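PDB 4XMR: putative methyl-accepting chemotaxis signal transduction protein from Campylobacter jejuni subsp. jejuni serotype O:2, which probably senses amino acids such as isoleucine through a tandem PAS sensory domain and relays the signal across the membrane to direct chemotaxis. Local coordinates for residues A42-I47 against I68-Y72; N176-Q182 against A235-T241; G212-F217 against G228-K232. All coordinates share one frame; numbering follows the deposited sequence. Where two conformers were deposited one is given.

Interaction 1 of 3, residues A42-I47 against I68-Y72; sequences ALEKDI and ILKYY
Ala42 begins the contact at the phenol end of Tyr72: its CB lies 3.6 Å from Tyr72 OH. One residue on, Leu43 lies against the ring itself. Leu43 reaches past Tyr72, the two side chains running in opposite directions, and because its CG stands anti to the backbone N (chi1 179°) its CD1 settles over one face, 3.8 Å from the ring centroid, as a CH-pi contact displaced toward the rim. The same methyl also meets Ile68 CG2 at 3.6 Å, and so fills the corner between the two residues of helix 58-76. Asp46, a turn further along, supplies the polar element. Tyr72 OH donates to Asp46 OD2 over 2.7 Å; the oxygen lies at the ring edge and is met on its anti side, somewhat out of the carboxylate plane, with the carboxylate and ring planes 76° apart. Asp46 OD2 has a second partner in His74 of the second subunit, so this buried oxygen links the intrachain bond to the dimer interface. Ile47 completes the row, its CD1 touching Leu69 CD2 at 4.0 Å, while Leu157 of strand 152-162 packs on Leu43, Ile47 and Leu69 alike. The segment axes run 154° apart. This is the antiparallel pairing of a long N-terminal helix with the following helix, characteristic of PDC (Cache) sensor domains, here packed against the sheet of the first PAS-like module.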
ATOM      1  N   ALA B  42     -16.124   2.987   1.151  1.00 10.12           N
ATOM      2  CA  ALA B  42     -16.382   4.128   0.279  1.00  9.96           C
ATOM      3  C   ALA B  42     -17.389   3.748  -0.809  1.00 10.32           C
ATOM      4  O   ALA B  42     -18.306   4.519  -1.128  1.00 10.69           O
ATOM      5  CB  ALA B  42     -15.084   4.641  -0.332  1.00 10.47           C
ATOM      6  N   LEU B  43     -17.208   2.564  -1.386  1.00  9.13           N
ATOM      7  CA  LEU B  43     -18.110   2.066  -2.416  1.00  8.73           C
ATOM      8  C   LEU B  43     -19.531   1.913  -1.855  1.00  9.77           C
ATOM      9  O   LEU B  43     -20.496   2.348  -2.484  1.00 10.04           O
ATOM     10  CB  LEU B  43     -17.572   0.751  -2.981  1.00  9.61           C
ATOM     11  CG  LEU B  43     -18.404   0.070  -4.062  1.00 10.63           C
ATOM     12  CD1 LEU B  43     -18.846   1.043  -5.149  1.00 11.23           C
ATOM     13  CD2 LEU B  43     -17.567  -1.043  -4.675  1.00 13.04           C
ATOM     14  N   GLU B  44     -19.662   1.319  -0.669  1.00 10.31           N
ATOM     15  CA  GLU B  44     -20.968   1.209  -0.018  1.00 11.09           C
ATOM     16  C   GLU B  44     -21.642   2.569   0.106  1.00 11.71           C
ATOM     17  O   GLU B  44     -22.831   2.713  -0.173  1.00 11.90           O
ATOM     18  CB  GLU B  44     -20.796   0.593   1.374  1.00 15.66           C
ATOM     19  CG  GLU B  44     -21.992   0.815   2.332  1.00 20.80           C
ATOM     20  CD  GLU B  44     -21.679   0.442   3.775  1.00 25.33           C
ATOM     21  OE1 GLU B  44     -20.565   0.760   4.259  1.00 29.78           O
ATOM     22  OE2 GLU B  44     -22.548  -0.175   4.433  1.00 27.51           O
ATOM     23  N   LYS B  45     -20.880   3.562   0.541  1.00 11.31           N
ATOM     24  CA  LYS B  45     -21.434   4.893   0.776  1.00 12.59           C
ATOM     25  C   LYS B  45     -21.917   5.519  -0.534  1.00 12.14           C
ATOM     26  O   LYS B  45     -22.987   6.134  -0.572  1.00 13.07           O
ATOM     27  CB  LYS B  45     -20.413   5.790   1.479  1.00 14.48           C
ATOM     28  CG  LYS B  45     -20.930   7.157   1.904  1.00 20.48           C
ATOM     29  CD  LYS B  45     -19.844   7.939   2.648  1.00 23.27           C
ATOM     30  CE  LYS B  45     -20.313   9.341   3.009  1.00 29.44           C
ATOM     31  NZ  LYS B  45     -19.287  10.071   3.807  1.00 43.89           N
ATOM     32  N   ASP B  46     -21.154   5.351  -1.612  1.00 10.95           N
ATOM     33  CA  ASP B  46     -21.592   5.896  -2.889  1.00 11.61           C
ATOM     34  C   ASP B  46     -22.831   5.173  -3.426  1.00 11.23           C
ATOM     35  O   ASP B  46     -23.707   5.801  -4.005  1.00 12.60           O
ATOM     36  CB  ASP B  46     -20.442   5.873  -3.900  1.00 11.59           C
ATOM     37  CG  ASP B  46     -19.658   7.173  -3.913  1.00 13.40           C
ATOM     38  OD1 ASP B  46     -20.256   8.246  -3.652  1.00 16.29           O
ATOM     39  OD2 ASP B  46     -18.446   7.132  -4.211  1.00 13.09           O
ATOM     40  N   ILE B  47     -22.927   3.868  -3.222  1.00 10.20           N
ATOM     41  CA  ILE B  47     -24.126   3.160  -3.657  1.00 11.94           C
ATOM     42  C   ILE B  47     -25.351   3.612  -2.853  1.00 11.21           C
ATOM     43  O   ILE B  47     -26.408   3.920  -3.423  1.00 12.32           O
ATOM     44  CB  ILE B  47     -23.950   1.626  -3.575  1.00 10.80           C
ATOM     45  CG1 ILE B  47     -22.861   1.183  -4.553  1.00 12.76           C
ATOM     46  CG2 ILE B  47     -25.279   0.924  -3.875  1.00 11.98           C
ATOM     47  CD1 ILE B  47     -22.403  -0.253  -4.362  1.00 13.79           C
ATOM     48  N   ILE B  68     -20.959   2.725 -11.046  1.00 11.35           N
ATOM     49  CA  ILE B  68     -20.180   2.916  -9.828  1.00 10.39           C
ATOM     50  C   ILE B  68     -19.271   1.707  -9.579  1.00  9.84           C
ATOM     51  O   ILE B  68     -18.086   1.866  -9.256  1.00 10.43           O
ATOM     52  CB  ILE B  68     -21.093   3.150  -8.595  1.00 11.26           C
ATOM     53  CG1 ILE B  68     -22.106   4.254  -8.878  1.00 14.19           C
ATOM     54  CG2 ILE B  68     -20.245   3.517  -7.397  1.00 12.55           C
ATOM     55  CD1 ILE B  68     -23.008   4.605  -7.680  1.00 16.15           C
ATOM     56  N   LEU B  69     -19.812   0.501  -9.759  1.00 10.24           N
ATOM     57  CA  LEU B  69     -19.010  -0.705  -9.585  1.00 10.24           C
ATOM     58  C   LEU B  69     -17.829  -0.701 -10.539  1.00 10.17           C
ATOM     59  O   LEU B  69     -16.711  -1.046 -10.159  1.00 10.36           O
ATOM     60  CB  LEU B  69     -19.840  -1.966  -9.832  1.00 10.25           C
ATOM     61  CG  LEU B  69     -21.100  -2.168  -8.996  1.00 10.84           C
ATOM     62  CD1 LEU B  69     -21.799  -3.469  -9.417  1.00 13.33           C
ATOM     63  CD2 LEU B  69     -20.783  -2.179  -7.506  1.00 13.40           C
ATOM     64  N   LYS B  70     -18.082  -0.323 -11.791  0.57  9.81           N
ATOM     65  CA  LYS B  70     -17.027  -0.317 -12.794  0.57 10.45           C
ATOM     66  C   LYS B  70     -15.924   0.694 -12.480  0.57  9.86           C
ATOM     67  O   LYS B  70     -14.734   0.376 -12.564  0.57 10.59           O
ATOM     68  CB  LYS B  70     -17.603  -0.037 -14.184  0.57 12.63           C
ATOM     69  CG  LYS B  70     -16.547  -0.054 -15.293  0.57 16.63           C
ATOM     70  CD  LYS B  70     -17.138   0.251 -16.667  0.57 24.65           C
ATOM     71  CE  LYS B  70     -17.366   1.740 -16.864  0.57 26.57           C
ATOM     72  NZ  LYS B  70     -17.522   2.098 -18.311  0.57 24.30           N
ATOM     73  N   TYR B  71     -16.308   1.922 -12.149  1.00 11.29           N
ATOM     74  CA  TYR B  71     -15.301   2.949 -11.894  1.00 11.78           C
ATOM     75  C   TYR B  71     -14.490   2.572 -10.657  1.00 11.35           C
ATOM     76  O   TYR B  71     -13.267   2.695 -10.649  1.00 11.56           O
ATOM     77  CB  TYR B  71     -15.933   4.341 -11.746  1.00 13.35           C
ATOM     78  CG  TYR B  71     -16.552   4.861 -13.021  1.00 16.68           C
ATOM     79  CD1 TYR B  71     -15.873   4.772 -14.230  1.00 15.94           C
ATOM     80  CD2 TYR B  71     -17.830   5.412 -13.023  1.00 20.09           C
ATOM     81  CE1 TYR B  71     -16.448   5.252 -15.419  1.00 19.69           C
ATOM     82  CE2 TYR B  71     -18.403   5.889 -14.193  1.00 23.20           C
ATOM     83  CZ  TYR B  71     -17.723   5.807 -15.388  1.00 23.35           C
ATOM     84  OH  TYR B  71     -18.331   6.293 -16.540  1.00 31.23           O
ATOM     85  N   TYR B  72     -15.157   2.072  -9.623  1.00 10.78           N
ATOM     86  CA  TYR B  72     -14.413   1.629  -8.450  1.00  9.80           C
ATOM     87  C   TYR B  72     -13.479   0.460  -8.777  1.00  9.82           C
ATOM     88  O   TYR B  72     -12.318   0.439  -8.359  1.00 10.53           O
ATOM     89  CB  TYR B  72     -15.368   1.258  -7.313  1.00 11.21           C
ATOM     90  CG  TYR B  72     -15.662   2.387  -6.352  1.00 11.35           C
ATOM     91  CD1 TYR B  72     -16.552   3.415  -6.684  1.00 11.43           C
ATOM     92  CD2 TYR B  72     -15.071   2.410  -5.096  1.00 11.44           C
ATOM     93  CE1 TYR B  72     -16.833   4.444  -5.789  1.00 11.15           C
ATOM     94  CE2 TYR B  72     -15.351   3.430  -4.196  1.00 12.12           C
ATOM     95  CZ  TYR B  72     -16.229   4.435  -4.542  1.00 11.57           C
ATOM     96  OH  TYR B  72     -16.482   5.420  -3.611  1.00 11.85           O
TER

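Interaction 2 of 3, residues N176-Q182 against A235-T241; sequences NTFLFDQ and AYTACIT
The Phe178 ring carries Cys239 CB over one face, a CH-pi contact 3.9 Å from the centroid, and meets Thr241 CG2 at its edge. Placing CG between the backbone N and the carbonyl carbon (chi1 50°) swings this ring over the partner strand. Phe180 instead turns its edge to the sulfur, CE2 lying 3.8 Å from Cys239 SG, so two aromatic rings border the half-cystine. The Tyr236 ring has Leu179 CD1 over a face and Phe180 O at its edge. On the face bearing Thr177 and Leu179, Leu179 CD2 packs 3.5 Å from Ala238 CB. Antiparallel hydrogen-bonded pairs Phe178-Cys239 and Phe180-Thr237 join the backbones, the shortest bond running from Phe180 N to Thr237 O at 2.7 Å. At one end Asn176 ND2 donates to Thr241 O at 3.1 Å, from above the carbonyl plane; at the other, a water donates to Asp181 O and Ala235 O and accepts from Thr237 OG1. Lys232 NZ also bonds Thr237 OG1 and Ala235 O. Strand 236-243 is the middle of the five-stranded sheet, between 177-180 and 224-233; strand 186-189 lies beyond 177-180. Leu179, Tyr236 and Ile240 face the long helix 9-48, whereas Phe180, Thr237 and Thr241 pack on helix 202-211.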
ATOM      1  N   ASN B 176      13.505 -13.509   5.518  1.00 11.73           N
ATOM      2  CA  ASN B 176      12.886 -14.759   5.129  1.00 11.23           C
ATOM      3  C   ASN B 176      11.551 -14.897   5.844  1.00 11.85           C
ATOM      4  O   ASN B 176      11.408 -15.688   6.800  1.00 11.51           O
ATOM      5  CB  ASN B 176      13.799 -15.927   5.458  1.00 12.59           C
ATOM      6  CG  ASN B 176      13.248 -17.237   4.966  1.00 13.73           C
ATOM      7  OD1 ASN B 176      12.756 -17.332   3.835  1.00 14.45           O
ATOM      8  ND2 ASN B 176      13.322 -18.261   5.808  1.00 16.19           N
ATOM      9  N   THR B 177      10.584 -14.096   5.396  1.00 10.52           N
ATOM     10  CA  THR B 177       9.280 -14.047   6.030  1.00 10.02           C
ATOM     11  C   THR B 177       8.242 -14.770   5.187  1.00 10.06           C
ATOM     12  O   THR B 177       8.364 -14.872   3.965  1.00 12.06           O
ATOM     13  CB  THR B 177       8.826 -12.608   6.290  1.00 10.35           C
ATOM     14  OG1 THR B 177       8.775 -11.911   5.041  1.00 11.53           O
ATOM     15  CG2 THR B 177       9.790 -11.883   7.230  1.00 12.20           C
ATOM     16  N   PHE B 178       7.220 -15.286   5.859  1.00 10.49           N
ATOM     17  CA  PHE B 178       6.172 -16.045   5.193  1.00 10.65           C
ATOM     18  C   PHE B 178       4.895 -16.033   6.020  1.00 10.54           C
ATOM     19  O   PHE B 178       4.913 -15.655   7.184  1.00 11.73           O
ATOM     20  CB  PHE B 178       6.638 -17.466   4.817  1.00 12.06           C
ATOM     21  CG  PHE B 178       7.299 -18.238   5.940  1.00 11.86           C
ATOM     22  CD1 PHE B 178       8.647 -18.050   6.224  1.00 12.75           C
ATOM     23  CD2 PHE B 178       6.599 -19.196   6.663  1.00 13.72           C
ATOM     24  CE1 PHE B 178       9.275 -18.768   7.240  1.00 12.73           C
ATOM     25  CE2 PHE B 178       7.226 -19.925   7.679  1.00 13.83           C
ATOM     26  CZ  PHE B 178       8.562 -19.704   7.956  1.00 12.42           C
ATOM     27  N   LEU B 179       3.786 -16.400   5.383  1.00 11.28           N
ATOM     28  CA  LEU B 179       2.471 -16.388   6.007  1.00 11.78           C
ATOM     29  C   LEU B 179       1.803 -17.742   5.893  1.00 12.44           C
ATOM     30  O   LEU B 179       1.842 -18.360   4.832  1.00 14.22           O
ATOM     31  CB  LEU B 179       1.544 -15.387   5.310  1.00 14.79           C
ATOM     32  CG  LEU B 179       1.868 -13.907   5.282  1.00 15.75           C
ATOM     33  CD1 LEU B 179       0.718 -13.182   4.574  1.00 14.85           C
ATOM     34  CD2 LEU B 179       2.075 -13.367   6.687  1.00 16.06           C
ATOM     35  N   PHE B 180       1.152 -18.165   6.976  1.00 13.45           N
ATOM     36  CA  PHE B 180       0.231 -19.294   6.942  1.00 13.49           C
ATOM     37  C   PHE B 180      -1.192 -18.779   7.023  1.00 15.06           C
ATOM     38  O   PHE B 180      -1.457 -17.767   7.669  1.00 15.16           O
ATOM     39  CB  PHE B 180       0.460 -20.225   8.134  1.00 15.06           C
ATOM     40  CG  PHE B 180       1.790 -20.905   8.130  1.00 14.02           C
ATOM     41  CD1 PHE B 180       1.966 -22.088   7.433  1.00 14.38           C
ATOM     42  CD2 PHE B 180       2.854 -20.371   8.840  1.00 14.35           C
ATOM     43  CE1 PHE B 180       3.186 -22.724   7.425  1.00 15.83           C
ATOM     44  CE2 PHE B 180       4.078 -21.004   8.840  1.00 16.26           C
ATOM     45  CZ  PHE B 180       4.243 -22.184   8.136  1.00 16.88           C
ATOM     46  N   ASP B 181      -2.112 -19.482   6.374  1.00 16.50           N
ATOM     47  CA  ASP B 181      -3.515 -19.122   6.483  1.00 16.92           C
ATOM     48  C   ASP B 181      -4.143 -19.677   7.758  1.00 19.48           C
ATOM     49  O   ASP B 181      -3.454 -20.247   8.608  1.00 21.22           O
ATOM     50  CB  ASP B 181      -4.298 -19.527   5.227  1.00 17.93           C
ATOM     51  CG  ASP B 181      -4.359 -21.036   5.015  1.00 20.40           C
ATOM     52  OD1 ASP B 181      -4.153 -21.814   5.973  1.00 21.86           O
ATOM     53  OD2 ASP B 181      -4.648 -21.443   3.871  1.00 23.16           O
ATOM     54  N   GLN B 182      -5.451 -19.499   7.877  1.00 21.25           N
ATOM     55  CA  GLN B 182      -6.195 -19.864   9.071  1.00 25.47           C
ATOM     56  C   GLN B 182      -6.189 -21.368   9.348  1.00 25.55           C
ATOM     57  O   GLN B 182      -6.434 -21.797  10.475  1.00 31.15           O
ATOM     58  CB  GLN B 182      -7.632 -19.342   8.965  1.00 29.19           C
ATOM     59  CG  GLN B 182      -8.450 -19.904   7.792  1.00 38.04           C
ATOM     60  CD  GLN B 182      -7.977 -19.445   6.409  1.00 46.47           C
ATOM     61  OE1 GLN B 182      -7.482 -18.322   6.230  1.00 31.97           O
ATOM     62  NE2 GLN B 182      -8.131 -20.326   5.422  1.00 39.17           N
ATOM     63  N   ALA B 235      -6.271 -13.623  10.897  1.00 20.58           N
ATOM     64  CA  ALA B 235      -6.344 -15.081  10.867  1.00 22.67           C
ATOM     65  C   ALA B 235      -5.040 -15.738  10.416  1.00 20.70           C
ATOM     66  O   ALA B 235      -4.889 -16.960  10.533  1.00 24.22           O
ATOM     67  CB  ALA B 235      -7.508 -15.546  10.001  1.00 25.80           C
ATOM     68  N   TYR B 236      -4.103 -14.932   9.912  1.00 17.13           N
ATOM     69  CA  TYR B 236      -2.840 -15.448   9.386  1.00 15.67           C
ATOM     70  C   TYR B 236      -1.834 -15.637  10.504  1.00 14.58           C
ATOM     71  O   TYR B 236      -1.926 -15.018  11.563  1.00 15.42           O
ATOM     72  CB  TYR B 236      -2.189 -14.474   8.383  1.00 17.01           C
ATOM     73  CG  TYR B 236      -2.916 -14.175   7.098  1.00 19.28           C
ATOM     74  CD1 TYR B 236      -2.987 -15.108   6.072  1.00 20.72           C
ATOM     75  CD2 TYR B 236      -3.475 -12.922   6.889  1.00 23.62           C
ATOM     76  CE1 TYR B 236      -3.638 -14.816   4.886  1.00 22.74           C
ATOM     77  CE2 TYR B 236      -4.120 -12.617   5.713  1.00 25.61           C
ATOM     78  CZ  TYR B 236      -4.202 -13.564   4.718  1.00 23.82           C
ATOM     79  OH  TYR B 236      -4.855 -13.242   3.556  1.00 26.17           O
ATOM     80  N   THR B 237      -0.837 -16.465  10.232  1.00 13.80           N
ATOM     81  CA  THR B 237       0.359 -16.515  11.060  1.00 12.75           C
ATOM     82  C   THR B 237       1.532 -16.054  10.204  1.00 13.10           C
ATOM     83  O   THR B 237       1.790 -16.626   9.138  1.00 13.59           O
ATOM     84  CB  THR B 237       0.625 -17.935  11.577  1.00 15.12           C
ATOM     85  OG1 THR B 237      -0.495 -18.360  12.360  1.00 16.79           O
ATOM     86  CG2 THR B 237       1.887 -17.962  12.434  1.00 16.72           C
ATOM     87  N   ALA B 238       2.216 -15.005  10.657  1.00 11.86           N
ATOM     88  CA  ALA B 238       3.409 -14.506   9.983  1.00 11.29           C
ATOM     89  C   ALA B 238       4.635 -15.016  10.718  1.00 10.34           C
ATOM     90  O   ALA B 238       4.697 -14.943  11.941  1.00 12.05           O
ATOM     91  CB  ALA B 238       3.415 -12.982   9.937  1.00 11.88           C
ATOM     92  N   CYS B 239       5.615 -15.502   9.965  1.00  9.66           N
ATOM     93  CA  CYS B 239       6.853 -16.020  10.556  1.00 11.11           C
ATOM     94  C   CYS B 239       8.088 -15.470   9.859  1.00 10.00           C
ATOM     95  O   CYS B 239       8.034 -15.064   8.683  1.00 11.29           O
ATOM     96  CB  CYS B 239       6.910 -17.543  10.432  1.00 12.90           C
ATOM     97  SG  CYS B 239       5.592 -18.451  11.265  1.00 14.91           S
ATOM     98  N   ILE B 240       9.200 -15.475  10.587  1.00 10.18           N
ATOM     99  CA  ILE B 240      10.519 -15.247  10.017  1.00 10.23           C
ATOM    100  C   ILE B 240      11.432 -16.344  10.553  1.00 10.77           C
ATOM    101  O   ILE B 240      11.370 -16.704  11.740  1.00 12.23           O
ATOM    102  CB  ILE B 240      11.046 -13.829  10.357  1.00 10.46           C
ATOM    103  CG1 ILE B 240      12.271 -13.497   9.514  1.00 12.14           C
ATOM    104  CG2 ILE B 240      11.309 -13.662  11.866  1.00 12.05           C
ATOM    105  CD1 ILE B 240      12.658 -12.030   9.579  1.00 12.49           C
ATOM    106  N   THR B 241      12.252 -16.923   9.686  1.00 10.85           N
ATOM    107  CA  THR B 241      13.188 -17.933  10.153  1.00 10.69           C
ATOM    108  C   THR B 241      14.539 -17.757   9.484  1.00 10.91           C
ATOM    109  O   THR B 241      14.634 -17.176   8.392  1.00 12.59           O
ATOM    110  CB  THR B 241      12.707 -19.385   9.898  1.00 12.67           C
ATOM    111  OG1 THR B 241      12.755 -19.675   8.494  1.00 13.83           O
ATOM    112  CG2 THR B 241      11.299 -19.616  10.432  1.00 14.38           C
TER
HETATM  113  O   HOH W   1      -2.822 -18.923  11.045  1.00 25.78           O

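Interaction 3 of 3, residues G212-F217 against G228-K232; sequences GDNNFF and GACTK
Backbone hydrogen bonds fasten Phe217 to Gly228 as an antiparallel hydrogen-bonded pair, Phe217 N donating to Gly228 O at 2.8 Å and Gly228 N returning the bond to Phe217 O. A type II turn from Gly212 to Asn215 presents Asn214 N to Cys230 O, 2.8 Å away in a nearly straight bond (N-H...O 172°). A water also joins the two segments, accepting from Cys230 N at 2.9 Å and lying within donating distance of Gly212 O and Asn215 O. The aromatic contacts use both phenylalanines. Ala229 CB sits over a face of Phe216, 3.8 Å from the centroid. In Phe217, CG stands between the backbone N and the carbonyl carbon (chi1 51°), which brings the ring over the Gly228 peptide, with Gly228 O 3.3 Å above the ring plane and over its centre. The absence of a side chain at Gly228 lets the Phe217 ring lie this close. Cys230 SG lies at the edge of the same ring, 4.1 Å from Phe217 CZ. Among the polar side chains, Asp213 OD1 accepts a weak bond from the backbone N of Lys232 at 3.4 Å and a further one from Tyr208 OH, while Lys232 NZ turns away to Thr237 OG1 and Ala235 O. Main-chain bonds and the packing of two ring faces on Ala229 and the Gly228 peptide therefore hold the loop after helix 202-211 to its strand, and the charged groups add little directly.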
ATOM      1  N   GLY B 212       4.508 -18.860  21.455  1.00 23.59           N
ATOM      2  CA  GLY B 212       3.744 -17.626  21.403  1.00 22.94           C
ATOM      3  C   GLY B 212       4.356 -16.505  20.577  1.00 17.79           C
ATOM      4  O   GLY B 212       5.482 -16.606  20.074  1.00 20.03           O
ATOM      5  N   ASP B 213       3.601 -15.418  20.449  1.00 18.33           N
ATOM      6  CA  ASP B 213       3.913 -14.367  19.480  1.00 16.32           C
ATOM      7  C   ASP B 213       5.224 -13.623  19.730  1.00 16.03           C
ATOM      8  O   ASP B 213       5.485 -13.144  20.841  1.00 19.30           O
ATOM      9  CB  ASP B 213       2.763 -13.350  19.368  1.00 18.11           C
ATOM     10  CG  ASP B 213       1.501 -13.939  18.751  1.00 20.26           C
ATOM     11  OD1 ASP B 213       1.526 -15.099  18.291  1.00 22.28           O
ATOM     12  OD2 ASP B 213       0.474 -13.226  18.732  1.00 27.83           O
ATOM     13  N   ASN B 214       6.032 -13.544  18.676  0.63 14.55           N
ATOM     14  CA  ASN B 214       7.303 -12.815  18.655  0.63 15.83           C
ATOM     15  C   ASN B 214       8.426 -13.372  19.506  0.63 16.10           C
ATOM     16  O   ASN B 214       9.496 -12.771  19.592  0.63 18.45           O
ATOM     17  CB  ASN B 214       7.106 -11.327  18.943  0.63 19.76           C
ATOM     18  CG  ASN B 214       6.752 -10.560  17.708  0.63 20.83           C
ATOM     19  OD1 ASN B 214       7.585 -10.384  16.820  0.63 21.24           O
ATOM     20  ND2 ASN B 214       5.505 -10.121  17.623  0.63 18.40           N
ATOM     21  N   ASN B 215       8.192 -14.530  20.107  1.00 14.75           N
ATOM     22  CA  ASN B 215       9.200 -15.173  20.941  1.00 14.74           C
ATOM     23  C   ASN B 215      10.036 -16.117  20.089  1.00 13.97           C
ATOM     24  O   ASN B 215       9.509 -17.009  19.433  1.00 14.95           O
ATOM     25  CB  ASN B 215       8.534 -15.929  22.089  1.00 15.82           C
ATOM     26  CG  ASN B 215       7.750 -15.014  23.001  1.00 19.97           C
ATOM     27  OD1 ASN B 215       8.213 -13.926  23.353  1.00 25.48           O
ATOM     28  ND2 ASN B 215       6.557 -15.442  23.387  1.00 20.30           N
ATOM     29  N   PHE B 216      11.344 -15.916  20.083  1.00 13.27           N
ATOM     30  CA  PHE B 216      12.202 -16.746  19.248  1.00 13.02           C
ATOM     31  C   PHE B 216      12.355 -18.161  19.767  1.00 13.93           C
ATOM     32  O   PHE B 216      12.458 -18.399  20.983  1.00 17.37           O
ATOM     33  CB  PHE B 216      13.569 -16.104  19.059  1.00 15.69           C
ATOM     34  CG  PHE B 216      13.526 -14.921  18.164  1.00 16.19           C
ATOM     35  CD1 PHE B 216      13.689 -15.066  16.792  1.00 16.68           C
ATOM     36  CD2 PHE B 216      13.266 -13.664  18.681  1.00 18.83           C
ATOM     37  CE1 PHE B 216      13.623 -13.964  15.957  1.00 16.61           C
ATOM     38  CE2 PHE B 216      13.193 -12.563  17.856  1.00 19.47           C
ATOM     39  CZ  PHE B 216      13.368 -12.713  16.495  1.00 19.49           C
ATOM     40  N   PHE B 217      12.406 -19.100  18.833  1.00 13.94           N
ATOM     41  CA  PHE B 217      12.542 -20.509  19.165  1.00 15.37           C
ATOM     42  C   PHE B 217      13.494 -21.221  18.220  1.00 14.43           C
ATOM     43  O   PHE B 217      13.671 -20.802  17.070  1.00 16.01           O
ATOM     44  CB  PHE B 217      11.178 -21.197  19.122  1.00 16.88           C
ATOM     45  CG  PHE B 217      10.407 -20.954  17.852  1.00 16.71           C
ATOM     46  CD1 PHE B 217      10.715 -21.647  16.685  1.00 17.19           C
ATOM     47  CD2 PHE B 217       9.368 -20.039  17.827  1.00 16.24           C
ATOM     48  CE1 PHE B 217       9.993 -21.425  15.511  1.00 15.75           C
ATOM     49  CE2 PHE B 217       8.644 -19.808  16.660  1.00 16.72           C
ATOM     50  CZ  PHE B 217       8.955 -20.500  15.509  1.00 16.30           C
ATOM     51  N   GLY B 228      13.451 -19.239  14.663  1.00 12.59           N
ATOM     52  CA  GLY B 228      12.276 -18.611  14.100  1.00 14.98           C
ATOM     53  C   GLY B 228      11.483 -17.825  15.117  1.00 12.25           C
ATOM     54  O   GLY B 228      11.661 -17.997  16.328  1.00 12.41           O
ATOM     55  N   ALA B 229      10.599 -16.965  14.622  1.00 12.13           N
ATOM     56  CA  ALA B 229       9.589 -16.333  15.456  1.00 11.57           C
ATOM     57  C   ALA B 229       8.364 -16.144  14.583  1.00 11.84           C
ATOM     58  O   ALA B 229       8.480 -15.880  13.373  1.00 12.64           O
ATOM     59  CB  ALA B 229      10.068 -14.995  15.985  1.00 13.73           C
ATOM     60  N   CYS B 230       7.189 -16.281  15.177  1.00 11.39           N
ATOM     61  CA  CYS B 230       5.952 -16.054  14.448  1.00 12.07           C
ATOM     62  C   CYS B 230       5.008 -15.190  15.267  1.00 12.25           C
ATOM     63  O   CYS B 230       5.168 -15.043  16.487  1.00 13.57           O
ATOM     64  CB  CYS B 230       5.234 -17.368  14.128  1.00 14.86           C
ATOM     65  SG  CYS B 230       6.169 -18.616  13.237  1.00 14.50           S
ATOM     66  N   THR B 231       4.011 -14.633  14.591  1.00 13.13           N
ATOM     67  CA  THR B 231       2.985 -13.871  15.277  1.00 13.14           C
ATOM     68  C   THR B 231       1.669 -13.966  14.523  1.00 13.18           C
ATOM     69  O   THR B 231       1.646 -14.121  13.294  1.00 14.23           O
ATOM     70  CB  THR B 231       3.383 -12.392  15.441  1.00 16.33           C
ATOM     71  OG1 THR B 231       2.435 -11.736  16.291  1.00 19.72           O
ATOM     72  CG2 THR B 231       3.452 -11.671  14.085  1.00 16.29           C
ATOM     73  N   LYS B 232       0.566 -13.861  15.253  1.00 12.93           N
ATOM     74  CA  LYS B 232      -0.739 -13.836  14.612  1.00 14.81           C
ATOM     75  C   LYS B 232      -0.983 -12.464  14.009  1.00 14.54           C
ATOM     76  O   LYS B 232      -0.696 -11.434  14.623  1.00 18.68           O
ATOM     77  CB  LYS B 232      -1.835 -14.160  15.622  1.00 18.22           C
ATOM     78  CG  LYS B 232      -1.786 -15.578  16.157  1.00 25.54           C
ATOM     79  CD  LYS B 232      -1.785 -16.611  15.039  1.00 30.83           C
ATOM     80  CE  LYS B 232      -3.071 -16.567  14.226  1.00 41.79           C
ATOM     81  NZ  LYS B 232      -3.105 -17.640  13.195  1.00 57.76           N
TER
HETATM   82  O   HOH W   2       7.211 -17.051  18.000  1.00 15.04           O

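Interactions 2 and 3 belong to one five-stranded sheet, their centres about 10 Å apart, and meet where strand 224-233 borders strand 236-243. The disulfide joins Cys230 SG of interaction 3 to Cys239 SG of interaction 2 at 2.1 Å, and a probable hydrogen bond from Thr231 N to Ala238 O (2.8 Å) runs beside it. Interaction 1 lies on the opposite side of the chain's centre, its centre about 32 Å from that of interaction 2 and 39 Å from that of interaction 3. It does not line the isoleucine pocket, the Leu69 side chain being about 10 Å from the ligand. Helix 9-48 spans both regions, contributing residues 42-47 to interaction 1 and packing against interactions 2 and 3.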